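Local coordinates for 3-keto-5-aminohexanoate cleavage enzyme (PDB 3E49), which probably cleaves 3-keto-5-aminohexanoate or a related beta-keto acid, using a zinc ion bound in a TIM-barrel active site, at residues Q63-A69 with R100-Y105; L72-K76 with P306-F311; F119-L125 with H139-R144. All blocks are in the same frame, centred on the assembly; numbering follows the deposited sequence.

How the interactions relate
Interaction 1 closes a loop of 30 residues between 63-69 and 100-105, tying the short helix that follows strand 61-62 to helix 95-105, with barrel strand 82-85 in between. Before that loop ends, 72-76 opens interaction 2, which waits for the last six residues, 306-311, to close it. The two therefore cross along the chain, and they touch in space: N310 meets the backbone of H104 and Y105, while L72 packs on Y105. Interaction 3 (119-125 with 139-144) follows interaction 1 in series and is nested inside the long span of interaction 2. It closes a short excursion on the opposite side of the chain's centre from interaction 2.

Interaction 1 of 3, residues Q63-A69 with R100-Y105; sequences QDPAAFA and RPATHY
P101 and Y105, one turn apart on helix 95-105 of the TIM barrel, face the short helix 65-68 and meet F68 and P65 in different ways. The P101 ring lies across F68: its CB sits over one face of the phenyl ring, 4.2 Å from the centroid and 23° off the normal, a CH-pi contact, while P101 CG approaches F68 CE1 near the ring's rim. Q63 closes in on the same proline from another direction. Its side chain, bent at chi2 (-70°), crosses P101 at about a right angle and brings NE2 within 3.7 Å of P101 CG; that amide nitrogen donates to the carbonyls of R98 and T86, and Q63 OE1 lies in the plane of the F68 ring at its edge. The side chain of Q63 is also about 5 Å from that of the zinc ligand H52, though still about 9 Å from the zinc ion itself.

Y105 supplies the polar link. Its ring slants past F68, with CE2 3.5 Å from F68 CB, and its hydroxyl donates to P65 O at 2.6 Å. The donor stands above the carbonyl plane (49° out of it), and F68 N reaches the same oxygen from the opposite face, so two bonds grip P65 O. P65 CB leans on Y105 CE2, and A69 CB packs against Y105 OH at 3.6 Å. D64 caps the short helix at its N terminus, its OD1 accepting from A66 N. F68 also packs on A53 and L85, which carries the contact down to strands 48-54 and 82-85. At the outer end R100 extends its guanidinium away from the contact, but P65 CG rests 3.7 Å from R100 CB.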
ATOM      1  N   GLN A  63      20.163 -25.645  23.222  1.00 32.37           N
ATOM      2  CA  GLN A  63      19.669 -24.669  24.188  1.00 34.27           C
ATOM      3  C   GLN A  63      19.992 -25.074  25.636  1.00 35.64           C
ATOM      4  O   GLN A  63      19.266 -24.703  26.564  1.00 34.71           O
ATOM      5  CB  GLN A  63      18.172 -24.456  24.026  1.00 33.75           C
ATOM      6  CG  GLN A  63      17.789 -23.482  22.928  1.00 36.21           C
ATOM      7  CD  GLN A  63      18.155 -22.065  23.282  1.00 27.59           C
ATOM      8  OE1 GLN A  63      19.293 -21.656  23.113  1.00 33.14           O
ATOM      9  NE2 GLN A  63      17.163 -21.288  23.729  1.00 31.03           N
ATOM     10  N   ASP A  64      21.082 -25.823  25.825  1.00 36.60           N
ATOM     11  CA  ASP A  64      21.540 -26.187  27.172  1.00 35.49           C
ATOM     12  C   ASP A  64      22.236 -24.974  27.747  1.00 32.69           C
ATOM     13  O   ASP A  64      23.207 -24.499  27.203  1.00 31.36           O
ATOM     14  CB  ASP A  64      22.522 -27.385  27.102  1.00 36.52           C
ATOM     15  CG  ASP A  64      22.929 -27.925  28.488  1.00 38.18           C
ATOM     16  OD1 ASP A  64      22.783 -27.222  29.501  1.00 40.21           O
ATOM     17  OD2 ASP A  64      23.403 -29.073  28.548  1.00 39.64           O
ATOM     18  N   PRO A  65      21.742 -24.455  28.875  1.00 32.67           N
ATOM     19  CA  PRO A  65      22.429 -23.290  29.426  1.00 31.93           C
ATOM     20  C   PRO A  65      23.924 -23.498  29.535  1.00 32.29           C
ATOM     21  O   PRO A  65      24.697 -22.558  29.361  1.00 32.33           O
ATOM     22  CB  PRO A  65      21.760 -23.103  30.796  1.00 31.77           C
ATOM     23  CG  PRO A  65      20.487 -23.710  30.709  1.00 32.19           C
ATOM     24  CD  PRO A  65      20.549 -24.809  29.650  1.00 31.03           C
ATOM     25  N   ALA A  66      24.351 -24.738  29.763  1.00 34.32           N
ATOM     26  CA  ALA A  66      25.779 -25.016  29.846  1.00 34.68           C
ATOM     27  C   ALA A  66      26.538 -24.610  28.562  1.00 33.11           C
ATOM     28  O   ALA A  66      27.697 -24.246  28.627  1.00 32.77           O
ATOM     29  CB  ALA A  66      26.016 -26.512  30.192  1.00 35.93           C
ATOM     30  N   ALA A  67      25.887 -24.660  27.390  1.00 34.67           N
ATOM     31  CA  ALA A  67      26.561 -24.292  26.110  1.00 33.85           C
ATOM     32  C   ALA A  67      26.835 -22.785  25.969  1.00 34.97           C
ATOM     33  O   ALA A  67      27.616 -22.362  25.085  1.00 36.41           O
ATOM     34  CB  ALA A  67      25.744 -24.795  24.911  1.00 33.14           C
ATOM     35  N   PHE A  68      26.202 -21.980  26.830  1.00 33.16           N
ATOM     36  CA  PHE A  68      26.415 -20.527  26.878  1.00 34.47           C
ATOM     37  C   PHE A  68      27.396 -20.082  27.972  1.00 35.32           C
ATOM     38  O   PHE A  68      27.891 -18.939  27.984  1.00 36.02           O
ATOM     39  CB  PHE A  68      25.083 -19.845  27.211  1.00 35.08           C
ATOM     40  CG  PHE A  68      24.014 -20.001  26.152  1.00 33.32           C
ATOM     41  CD1 PHE A  68      23.275 -21.161  26.047  1.00 34.10           C
ATOM     42  CD2 PHE A  68      23.699 -18.936  25.309  1.00 36.41           C
ATOM     43  CE1 PHE A  68      22.276 -21.297  25.075  1.00 34.25           C
ATOM     44  CE2 PHE A  68      22.687 -19.058  24.337  1.00 30.68           C
ATOM     45  CZ  PHE A  68      21.976 -20.221  24.226  1.00 34.03           C
ATOM     46  N   ALA A  69      27.679 -20.987  28.902  1.00 36.04           N
ATOM     47  CA  ALA A  69      28.454 -20.634  30.122  1.00 35.41           C
ATOM     48  C   ALA A  69      29.796 -19.957  29.944  1.00 35.08           C
ATOM     49  O   ALA A  69      30.166 -19.139  30.778  1.00 36.33           O
ATOM     50  CB  ALA A  69      28.582 -21.861  31.050  1.00 35.51           C
ATOM     51  N   ARG A 100      15.225 -22.413  28.911  1.00 42.12           N
ATOM     52  CA  ARG A 100      16.232 -22.481  29.985  1.00 42.73           C
ATOM     53  C   ARG A 100      17.313 -21.402  29.997  1.00 38.94           C
ATOM     54  O   ARG A 100      17.621 -20.848  31.045  1.00 38.55           O
ATOM     55  CB  ARG A 100      16.852 -23.874  30.090  1.00 42.77           C
ATOM     56  CG  ARG A 100      15.893 -24.887  30.665  1.00 47.65           C
ATOM     57  CD  ARG A 100      16.634 -26.109  31.205  1.00 49.23           C
ATOM     58  NE  ARG A 100      15.703 -27.122  31.724  1.00 55.96           N
ATOM     59  CZ  ARG A 100      15.324 -28.226  31.083  1.00 56.85           C
ATOM     60  NH1 ARG A 100      15.788 -28.515  29.871  1.00 62.81           N
ATOM     61  NH2 ARG A 100      14.467 -29.055  31.667  1.00 58.12           N
ATOM     62  N   PRO A 101      17.927 -21.120  28.845  1.00 36.51           N
ATOM     63  CA  PRO A 101      18.937 -20.073  28.827  1.00 35.63           C
ATOM     64  C   PRO A 101      18.436 -18.698  29.293  1.00 34.51           C
ATOM     65  O   PRO A 101      19.073 -18.063  30.136  1.00 34.70           O
ATOM     66  CB  PRO A 101      19.377 -20.047  27.351  1.00 35.24           C
ATOM     67  CG  PRO A 101      19.106 -21.413  26.875  1.00 34.06           C
ATOM     68  CD  PRO A 101      17.827 -21.788  27.539  1.00 35.84           C
ATOM     69  N   ALA A 102      17.290 -18.272  28.780  1.00 34.38           N
ATOM     70  CA  ALA A 102      16.728 -16.980  29.121  1.00 33.90           C
ATOM     71  C   ALA A 102      16.327 -16.940  30.586  1.00 36.04           C
ATOM     72  O   ALA A 102      16.612 -15.963  31.297  1.00 33.54           O
ATOM     73  CB  ALA A 102      15.510 -16.708  28.237  1.00 33.91           C
ATOM     74  N   THR A 103      15.657 -18.011  31.029  1.00 38.14           N
ATOM     75  CA  THR A 103      15.178 -18.083  32.420  1.00 40.39           C
ATOM     76  C   THR A 103      16.346 -18.190  33.390  1.00 38.85           C
ATOM     77  O   THR A 103      16.284 -17.622  34.472  1.00 41.05           O
ATOM     78  CB  THR A 103      14.109 -19.196  32.636  1.00 40.48           C
ATOM     79  OG1 THR A 103      14.575 -20.422  32.096  1.00 48.31           O
ATOM     80  CG2 THR A 103      12.817 -18.866  31.904  1.00 44.24           C
ATOM     81  N   HIS A 104      17.432 -18.856  32.987  1.00 37.70           N
ATOM     82  CA  HIS A 104      18.605 -18.971  33.842  1.00 36.16           C
ATOM     83  C   HIS A 104      19.500 -17.735  33.849  1.00 35.50           C
ATOM     84  O   HIS A 104      19.928 -17.253  34.919  1.00 35.03           O
ATOM     85  CB  HIS A 104      19.468 -20.172  33.457  1.00 35.74           C
ATOM     86  CG  HIS A 104      20.743 -20.249  34.241  1.00 37.94           C
ATOM     87  ND1 HIS A 104      20.826 -20.878  35.467  1.00 37.59           N
ATOM     88  CD2 HIS A 104      21.965 -19.723  34.006  1.00 38.54           C
ATOM     89  CE1 HIS A 104      22.056 -20.759  35.933  1.00 38.87           C
ATOM     90  NE2 HIS A 104      22.768 -20.060  35.067  1.00 40.03           N
ATOM     91  N   TYR A 105      19.823 -17.244  32.655  1.00 33.01           N
ATOM     92  CA  TYR A 105      20.744 -16.124  32.520  1.00 32.67           C
ATOM     93  C   TYR A 105      20.122 -14.746  32.736  1.00 30.17           C
ATOM     94  O   TYR A 105      20.842 -13.792  33.042  1.00 32.30           O
ATOM     95  CB  TYR A 105      21.496 -16.213  31.186  1.00 33.45           C
ATOM     96  CG  TYR A 105      22.482 -17.401  31.118  1.00 32.84           C
ATOM     97  CD1 TYR A 105      23.613 -17.422  31.917  1.00 37.45           C
ATOM     98  CD2 TYR A 105      22.296 -18.452  30.224  1.00 35.23           C
ATOM     99  CE1 TYR A 105      24.511 -18.466  31.876  1.00 35.10           C
ATOM    100  CE2 TYR A 105      23.197 -19.503  30.170  1.00 37.19           C
ATOM    101  CZ  TYR A 105      24.303 -19.500  31.004  1.00 36.03           C
ATOM    102  OH  TYR A 105      25.202 -20.528  30.964  1.00 36.05           O
TER

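Interaction 2 of 3, residues L72-K76 with P306-F311; sequences LPRIK and PQNVNF
P73 and F311 bring their CA atoms within 6.1 Å where the irregular C-terminal tail of the TIM-barrel chain runs beside helix 71-78, and the CA atoms of K76 and P306 mark the wider end of the contact at 7.8 Å. The F311 ring is held between two aliphatic groups. L72 CD1 lies over one face, offset toward the rim, and V309 CG2 of the tail itself lies over the other. With its CG placed between the backbone N and the carboxylate carbon (chi1 57°), F311 turns its ring toward the helix, where L72 CB comes to 3.8 Å from F311 CD1.

K76 reaches out to the tail fully extended, with every torsion from chi1 (176°) outward near trans. Its methylenes pass the ring obliquely, K76 CD lying 3.8 Å from F311 CE1, and its ammonium group ends among the oxygens of the tail. K76 NZ donates to F311 O, one oxygen of the terminal carboxylate, at 2.8 Å, tilted 24° from the carboxylate plane, and adds a weak bond to P306 O. The other terminal oxygen, F311 OXT, is 4.2 Å from K76 NZ, beyond a salt bridge. The lysine charge would probably steady the negative chain end.

The tail is also held from the side of helix 95-105, since N310 N donates to Y105 O and its ND2 to H104 O. F311 packs on I83 of strand 82-85 and on Y105, while L72 reaches I83 and L85 of that strand and L51 of strand 48-54. At the far end of K76, Q307 folds back so that its OE1 comes to 3.4 Å from K76 CE.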
ATOM      1  N   LEU A  72      29.218 -16.138  27.337  1.00 32.26           N
ATOM      2  CA  LEU A  72      28.479 -14.997  27.850  1.00 32.34           C
ATOM      3  C   LEU A  72      29.361 -14.081  28.693  1.00 32.00           C
ATOM      4  O   LEU A  72      29.457 -12.902  28.409  1.00 32.51           O
ATOM      5  CB  LEU A  72      27.175 -15.413  28.543  1.00 31.35           C
ATOM      6  CG  LEU A  72      26.042 -15.966  27.666  1.00 36.50           C
ATOM      7  CD1 LEU A  72      24.831 -16.271  28.485  1.00 31.87           C
ATOM      8  CD2 LEU A  72      25.684 -14.977  26.540  1.00 28.94           C
ATOM      9  N   PRO A  73      30.051 -14.626  29.701  1.00 34.12           N
ATOM     10  CA  PRO A  73      30.956 -13.791  30.491  1.00 32.85           C
ATOM     11  C   PRO A  73      32.097 -13.212  29.689  1.00 33.23           C
ATOM     12  O   PRO A  73      32.497 -12.079  29.947  1.00 31.97           O
ATOM     13  CB  PRO A  73      31.495 -14.763  31.548  1.00 33.54           C
ATOM     14  CG  PRO A  73      30.534 -15.832  31.618  1.00 35.89           C
ATOM     15  CD  PRO A  73      29.992 -16.001  30.233  1.00 34.47           C
ATOM     16  N   ARG A  74      32.598 -13.973  28.699  1.00 33.61           N
ATOM     17  CA  ARG A  74      33.673 -13.492  27.828  1.00 34.17           C
ATOM     18  C   ARG A  74      33.175 -12.269  27.043  1.00 34.00           C
ATOM     19  O   ARG A  74      33.872 -11.269  26.953  1.00 35.44           O
ATOM     20  CB  ARG A  74      34.124 -14.601  26.876  1.00 34.27           C
ATOM     21  CG  ARG A  74      35.344 -14.293  26.004  1.00 36.56           C
ATOM     22  CD  ARG A  74      36.677 -14.305  26.788  1.00 42.02           C
ATOM     23  N   ILE A  75      31.963 -12.366  26.481  1.00 34.67           N
ATOM     24  CA  ILE A  75      31.384 -11.246  25.738  1.00 33.96           C
ATOM     25  C   ILE A  75      31.167 -10.035  26.675  1.00 33.41           C
ATOM     26  O   ILE A  75      31.654  -8.945  26.408  1.00 31.81           O
ATOM     27  CB  ILE A  75      30.080 -11.647  25.028  1.00 34.67           C
ATOM     28  CG1 ILE A  75      30.350 -12.685  23.942  1.00 31.88           C
ATOM     29  CG2 ILE A  75      29.427 -10.402  24.386  1.00 32.83           C
ATOM     30  CD1 ILE A  75      29.077 -13.364  23.421  1.00 32.34           C
ATOM     31  N   LYS A  76      30.470 -10.249  27.784  1.00 35.05           N
ATOM     32  CA  LYS A  76      30.184  -9.173  28.773  1.00 36.58           C
ATOM     33  C   LYS A  76      31.431  -8.416  29.307  1.00 37.20           C
ATOM     34  O   LYS A  76      31.389  -7.204  29.574  1.00 37.49           O
ATOM     35  CB  LYS A  76      29.359  -9.756  29.925  1.00 37.49           C
ATOM     36  CG  LYS A  76      29.063  -8.795  31.058  1.00 36.40           C
ATOM     37  CD  LYS A  76      28.203  -9.451  32.112  1.00 38.19           C
ATOM     38  CE  LYS A  76      28.026  -8.507  33.306  1.00 42.41           C
ATOM     39  NZ  LYS A  76      27.069  -9.042  34.310  1.00 47.75           N
ATOM     40  N   PRO A 306      23.477  -3.688  31.921  1.00 38.21           N
ATOM     41  CA  PRO A 306      24.428  -4.770  31.669  1.00 39.97           C
ATOM     42  C   PRO A 306      24.837  -5.558  32.882  1.00 42.79           C
ATOM     43  O   PRO A 306      25.360  -6.663  32.745  1.00 44.11           O
ATOM     44  CB  PRO A 306      25.650  -4.041  31.097  1.00 40.69           C
ATOM     45  CG  PRO A 306      25.520  -2.642  31.537  1.00 41.23           C
ATOM     46  CD  PRO A 306      24.060  -2.365  31.640  1.00 37.86           C
ATOM     47  N   GLN A 307      24.649  -4.977  34.059  1.00 43.79           N
ATOM     48  CA  GLN A 307      25.035  -5.636  35.278  1.00 44.83           C
ATOM     49  C   GLN A 307      23.857  -6.339  35.902  1.00 43.27           C
ATOM     50  O   GLN A 307      24.045  -7.219  36.721  1.00 44.10           O
ATOM     51  CB  GLN A 307      25.694  -4.640  36.243  1.00 46.23           C
ATOM     52  CG  GLN A 307      26.920  -3.910  35.637  1.00 51.29           C
ATOM     53  CD  GLN A 307      28.019  -4.860  35.108  1.00 55.47           C
ATOM     54  OE1 GLN A 307      28.226  -5.970  35.631  1.00 58.02           O
ATOM     55  NE2 GLN A 307      28.733  -4.412  34.073  1.00 57.18           N
ATOM     56  N   ASN A 308      22.646  -6.012  35.473  1.00 41.51           N
ATOM     57  CA  ASN A 308      21.446  -6.677  35.969  1.00 39.04           C
ATOM     58  C   ASN A 308      21.114  -7.983  35.246  1.00 38.25           C
ATOM     59  O   ASN A 308      19.966  -8.260  34.918  1.00 36.73           O
ATOM     60  CB  ASN A 308      20.289  -5.699  35.906  1.00 40.25           C
ATOM     61  CG  ASN A 308      20.478  -4.546  36.863  1.00 44.71           C
ATOM     62  OD1 ASN A 308      20.684  -4.767  38.045  1.00 52.05           O
ATOM     63  ND2 ASN A 308      20.423  -3.323  36.364  1.00 46.06           N
ATOM     64  N   VAL A 309      22.130  -8.806  35.032  1.00 36.57           N
ATOM     65  CA  VAL A 309      21.948 -10.100  34.378  1.00 35.55           C
ATOM     66  C   VAL A 309      22.598 -11.188  35.228  1.00 35.26           C
ATOM     67  O   VAL A 309      23.457 -10.888  36.056  1.00 36.16           O
ATOM     68  CB  VAL A 309      22.536 -10.086  32.946  1.00 34.72           C
ATOM     69  CG1 VAL A 309      21.861  -8.968  32.086  1.00 29.92           C
ATOM     70  CG2 VAL A 309      24.033  -9.897  32.983  1.00 33.31           C
ATOM     71  N   ASN A 310      22.195 -12.434  35.023  1.00 34.13           N
ATOM     72  CA  ASN A 310      22.743 -13.551  35.787  1.00 34.45           C
ATOM     73  C   ASN A 310      23.907 -14.266  35.063  1.00 35.33           C
ATOM     74  O   ASN A 310      23.847 -15.460  34.756  1.00 36.50           O
ATOM     75  CB  ASN A 310      21.627 -14.531  36.173  1.00 33.47           C
ATOM     76  CG  ASN A 310      22.081 -15.574  37.175  1.00 33.84           C
ATOM     77  OD1 ASN A 310      22.962 -15.314  37.971  1.00 30.43           O
ATOM     78  ND2 ASN A 310      21.495 -16.751  37.126  1.00 33.82           N
ATOM     79  N   PHE A 311      24.950 -13.506  34.777  1.00 36.32           N
ATOM     80  CA  PHE A 311      26.193 -14.039  34.216  1.00 37.42           C
ATOM     81  C   PHE A 311      27.186 -12.899  34.248  1.00 39.36           C
ATOM     82  O   PHE A 311      26.850 -11.809  34.738  1.00 39.41           O
ATOM     83  CB  PHE A 311      26.036 -14.586  32.783  1.00 37.34           C
ATOM     84  CG  PHE A 311      25.503 -13.580  31.798  1.00 35.11           C
ATOM     85  CD1 PHE A 311      26.364 -12.747  31.101  1.00 33.66           C
ATOM     86  CD2 PHE A 311      24.132 -13.465  31.589  1.00 31.79           C
ATOM     87  CE1 PHE A 311      25.865 -11.810  30.225  1.00 31.71           C
ATOM     88  CE2 PHE A 311      23.633 -12.533  30.727  1.00 31.87           C
ATOM     89  CZ  PHE A 311      24.493 -11.696  30.045  1.00 33.98           C
ATOM     90  OXT PHE A 311      28.325 -13.021  33.772  1.00 42.65           O
TER

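Interaction 3 of 3, residues F119-L125 with H139-R144; sequences FGLYPML and HLERSR
S143 OG ties the loop at L121 and Y122 to the segment 139-144, which continues from helix 134-141, in the excursion that follows strand 109-113 of the TIM barrel. The hydroxyl accepts from L121 N at 2.9 Å and, more weakly, from Y122 N, while it donates to L140 O at 2.6 Å, 21° from that carbonyl's plane. Its position between the backbone N and the carbonyl carbon (chi1 68°) lets it reach back to L140 and across to the loop together, so a buried oxygen is engaged by three bonds. S143 CB also packs close to F119 O.

The second polar element is R144, whose guanidinium lies over the Y122 ring in a cation-pi contact: CZ is 3.9 Å from the centroid, and the two planes are 33° apart. P123 CD covers the opposite face of that ring. E141 fixes the rotation of the arginine, because R144 NE forms a salt bridge to the syn lone pair of E141 OE2 at 2.9 Å, nearly in the guanidinium plane, with a weaker bond from NH2 to OE1. H184 of the second subunit meets the Y122 ring, and E156 of that subunit forms a long, weak ion pair with R144, so the stack belongs to a subunit interface.

Further out, leucine side chains meet between the loop and the helix. L140 CD1 touches L125 CD2 at 3.7 Å, and L140 CD2 approaches L121 CB at 3.8 Å. F119, whose side chain is about 8 Å from the zinc ion, turns its ring away from the helix and meets F148. The imidazole of H139 donates through NE2 to I18 O, and beside that same nitrogen lies L121 CD1, 3.7 Å from H139 NE2.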
ATOM      1  N   PHE A 119       8.657 -23.695   8.967  1.00 29.52           N
ATOM      2  CA  PHE A 119      10.000 -23.192   8.690  1.00 31.16           C
ATOM      3  C   PHE A 119      10.538 -24.075   7.567  1.00 30.69           C
ATOM      4  O   PHE A 119      10.985 -25.190   7.822  1.00 31.66           O
ATOM      5  CB  PHE A 119      10.913 -23.348   9.897  1.00 36.42           C
ATOM      6  CG  PHE A 119      11.149 -22.114  10.648  1.00 38.89           C
ATOM      7  CD1 PHE A 119      10.219 -21.640  11.538  1.00 48.06           C
ATOM      8  CD2 PHE A 119      12.346 -21.432  10.496  1.00 49.42           C
ATOM      9  CE1 PHE A 119      10.468 -20.483  12.249  1.00 50.11           C
ATOM     10  CE2 PHE A 119      12.592 -20.273  11.187  1.00 45.46           C
ATOM     11  CZ  PHE A 119      11.657 -19.801  12.070  1.00 44.89           C
ATOM     12  N   GLY A 120      10.487 -23.602   6.340  1.00 28.00           N
ATOM     13  CA  GLY A 120      10.915 -24.417   5.212  1.00 29.03           C
ATOM     14  C   GLY A 120      12.389 -24.246   4.937  1.00 26.73           C
ATOM     15  O   GLY A 120      12.787 -23.312   4.244  1.00 27.32           O
ATOM     16  N   LEU A 121      13.200 -25.142   5.481  1.00 27.36           N
ATOM     17  CA  LEU A 121      14.649 -25.075   5.322  1.00 27.52           C
ATOM     18  C   LEU A 121      15.174 -26.017   4.255  1.00 29.00           C
ATOM     19  O   LEU A 121      16.259 -25.811   3.732  1.00 29.63           O
ATOM     20  CB  LEU A 121      15.345 -25.374   6.644  1.00 28.69           C
ATOM     21  CG  LEU A 121      14.996 -24.535   7.890  1.00 31.65           C
ATOM     22  CD1 LEU A 121      15.997 -24.889   8.946  1.00 29.98           C
ATOM     23  CD2 LEU A 121      14.987 -23.044   7.620  1.00 27.75           C
ATOM     24  N   TYR A 122      14.385 -27.029   3.935  1.00 32.10           N
ATOM     25  CA  TYR A 122      14.723 -28.048   2.946  1.00 31.95           C
ATOM     26  C   TYR A 122      15.147 -27.537   1.590  1.00 33.45           C
ATOM     27  O   TYR A 122      15.920 -28.226   0.913  1.00 35.40           O
ATOM     28  CB  TYR A 122      13.591 -29.088   2.791  1.00 31.08           C
ATOM     29  CG  TYR A 122      12.243 -28.527   2.388  1.00 28.65           C
ATOM     30  CD1 TYR A 122      11.305 -28.146   3.358  1.00 31.10           C
ATOM     31  CD2 TYR A 122      11.899 -28.385   1.045  1.00 32.81           C
ATOM     32  CE1 TYR A 122      10.113 -27.638   3.012  1.00 28.29           C
ATOM     33  CE2 TYR A 122      10.689 -27.861   0.682  1.00 30.47           C
ATOM     34  CZ  TYR A 122       9.788 -27.506   1.673  1.00 29.26           C
ATOM     35  OH  TYR A 122       8.583 -27.002   1.332  1.00 29.04           O
ATOM     36  N   PRO A 123      14.630 -26.375   1.125  1.00 33.27           N
ATOM     37  CA  PRO A 123      15.170 -25.929  -0.173  1.00 33.63           C
ATOM     38  C   PRO A 123      16.685 -25.654  -0.199  1.00 33.31           C
ATOM     39  O   PRO A 123      17.278 -25.618  -1.272  1.00 34.89           O
ATOM     40  CB  PRO A 123      14.367 -24.652  -0.461  1.00 32.31           C
ATOM     41  CG  PRO A 123      13.087 -24.897   0.234  1.00 31.77           C
ATOM     42  CD  PRO A 123      13.539 -25.481   1.554  1.00 34.11           C
HETATM   43  N   MSE A 124      17.294 -25.423   0.962  1.00 33.67           N
HETATM   44  CA  MSE A 124      18.734 -25.229   1.050  1.00 34.51           C
HETATM   45  C   MSE A 124      19.485 -26.467   0.599  1.00 34.03           C
HETATM   46  O   MSE A 124      20.636 -26.369   0.208  1.00 35.05           O
HETATM   47  CB  MSE A 124      19.139 -24.846   2.464  1.00 34.36           C
HETATM   48  CG  MSE A 124      18.696 -23.448   2.816  1.00 36.17           C
HETATM   49 SE   MSE A 124      19.135 -22.953   4.675  0.75 39.40          SE
HETATM   50  CE  MSE A 124      17.995 -24.060   5.502  1.00 40.91           C
ATOM     51  N   LEU A 125      18.853 -27.628   0.654  1.00 35.85           N
ATOM     52  CA  LEU A 125      19.485 -28.849   0.150  1.00 39.60           C
ATOM     53  C   LEU A 125      19.732 -28.791  -1.377  1.00 42.72           C
ATOM     54  O   LEU A 125      20.434 -29.631  -1.931  1.00 42.71           O
ATOM     55  CB  LEU A 125      18.639 -30.071   0.471  1.00 38.73           C
ATOM     56  CG  LEU A 125      18.526 -30.462   1.920  1.00 37.10           C
ATOM     57  CD1 LEU A 125      17.417 -31.446   2.098  1.00 33.46           C
ATOM     58  CD2 LEU A 125      19.853 -31.029   2.408  1.00 37.81           C
ATOM     59  N   HIS A 139      18.522 -32.068   9.768  1.00 33.57           N
ATOM     60  CA  HIS A 139      18.044 -30.753  10.233  1.00 34.37           C
ATOM     61  C   HIS A 139      17.259 -30.038   9.124  1.00 34.62           C
ATOM     62  O   HIS A 139      16.144 -29.555   9.356  1.00 35.32           O
ATOM     63  CB  HIS A 139      19.251 -29.944  10.714  1.00 34.54           C
ATOM     64  CG  HIS A 139      19.044 -28.467  10.788  1.00 37.05           C
ATOM     65  ND1 HIS A 139      18.438 -27.851  11.863  1.00 39.02           N
ATOM     66  CD2 HIS A 139      19.469 -27.471   9.973  1.00 35.37           C
ATOM     67  CE1 HIS A 139      18.451 -26.543  11.678  1.00 40.55           C
ATOM     68  NE2 HIS A 139      19.069 -26.286  10.539  1.00 41.49           N
ATOM     69  N   LEU A 140      17.792 -30.086   7.900  1.00 33.28           N
ATOM     70  CA  LEU A 140      17.179 -29.460   6.752  1.00 32.90           C
ATOM     71  C   LEU A 140      15.981 -30.220   6.203  1.00 32.76           C
ATOM     72  O   LEU A 140      14.934 -29.630   5.914  1.00 31.77           O
ATOM     73  CB  LEU A 140      18.222 -29.290   5.644  1.00 32.11           C
ATOM     74  CG  LEU A 140      19.371 -28.345   5.998  1.00 35.02           C
ATOM     75  CD1 LEU A 140      20.441 -28.356   4.904  1.00 32.18           C
ATOM     76  CD2 LEU A 140      18.834 -26.938   6.215  1.00 30.83           C
ATOM     77  N   GLU A 141      16.102 -31.533   6.081  1.00 32.39           N
ATOM     78  CA  GLU A 141      15.016 -32.275   5.501  1.00 35.29           C
ATOM     79  C   GLU A 141      13.832 -32.325   6.438  1.00 35.02           C
ATOM     80  O   GLU A 141      12.714 -32.172   6.020  1.00 35.05           O
ATOM     81  CB  GLU A 141      15.456 -33.684   5.083  1.00 35.23           C
ATOM     82  CG  GLU A 141      14.278 -34.556   4.607  1.00 41.85           C
ATOM     83  CD  GLU A 141      13.369 -33.878   3.552  1.00 43.15           C
ATOM     84  OE1 GLU A 141      13.910 -33.295   2.567  1.00 51.78           O
ATOM     85  OE2 GLU A 141      12.119 -33.956   3.717  1.00 41.12           O
ATOM     86  N   ARG A 142      14.081 -32.520   7.717  1.00 36.99           N
ATOM     87  CA  ARG A 142      12.963 -32.626   8.648  1.00 38.88           C
ATOM     88  C   ARG A 142      12.171 -31.342   8.878  1.00 36.23           C
ATOM     89  O   ARG A 142      11.121 -31.371   9.525  1.00 36.79           O
ATOM     90  CB  ARG A 142      13.379 -33.332   9.940  1.00 40.57           C
ATOM     91  CG  ARG A 142      13.147 -34.852   9.775  1.00 49.56           C
ATOM     92  CD  ARG A 142      13.834 -35.688  10.798  1.00 60.66           C
ATOM     93  NE  ARG A 142      15.089 -36.255  10.301  1.00 67.51           N
ATOM     94  CZ  ARG A 142      16.051 -36.761  11.073  1.00 70.39           C
ATOM     95  NH1 ARG A 142      15.943 -36.737  12.400  1.00 75.63           N
ATOM     96  NH2 ARG A 142      17.148 -37.263  10.518  1.00 70.04           N
ATOM     97  N   SER A 143      12.635 -30.234   8.301  1.00 32.83           N
ATOM     98  CA  SER A 143      11.891 -28.983   8.369  1.00 30.28           C
ATOM     99  C   SER A 143      10.617 -29.090   7.542  1.00 30.76           C
ATOM    100  O   SER A 143       9.659 -28.371   7.798  1.00 31.24           O
ATOM    101  CB  SER A 143      12.777 -27.795   7.924  1.00 29.05           C
ATOM    102  OG  SER A 143      13.090 -27.833   6.540  1.00 28.21           O
ATOM    103  N   ARG A 144      10.599 -29.980   6.545  1.00 30.73           N
ATOM    104  CA  ARG A 144       9.428 -30.150   5.726  1.00 32.74           C
ATOM    105  C   ARG A 144       8.213 -30.629   6.566  1.00 34.64           C
ATOM    106  O   ARG A 144       7.085 -30.238   6.319  1.00 34.30           O
ATOM    107  CB  ARG A 144       9.755 -31.137   4.592  1.00 31.83           C
ATOM    108  CG  ARG A 144       8.682 -31.312   3.535  1.00 33.55           C
ATOM    109  CD  ARG A 144       9.031 -32.453   2.597  1.00 32.68           C
ATOM    110  NE  ARG A 144      10.366 -32.326   2.002  1.00 33.30           N
ATOM    111  CZ  ARG A 144      10.628 -31.683   0.869  1.00 33.58           C
ATOM    112  NH1 ARG A 144       9.648 -31.107   0.176  1.00 38.26           N
ATOM    113  NH2 ARG A 144      11.874 -31.621   0.428  1.00 36.63           N
TER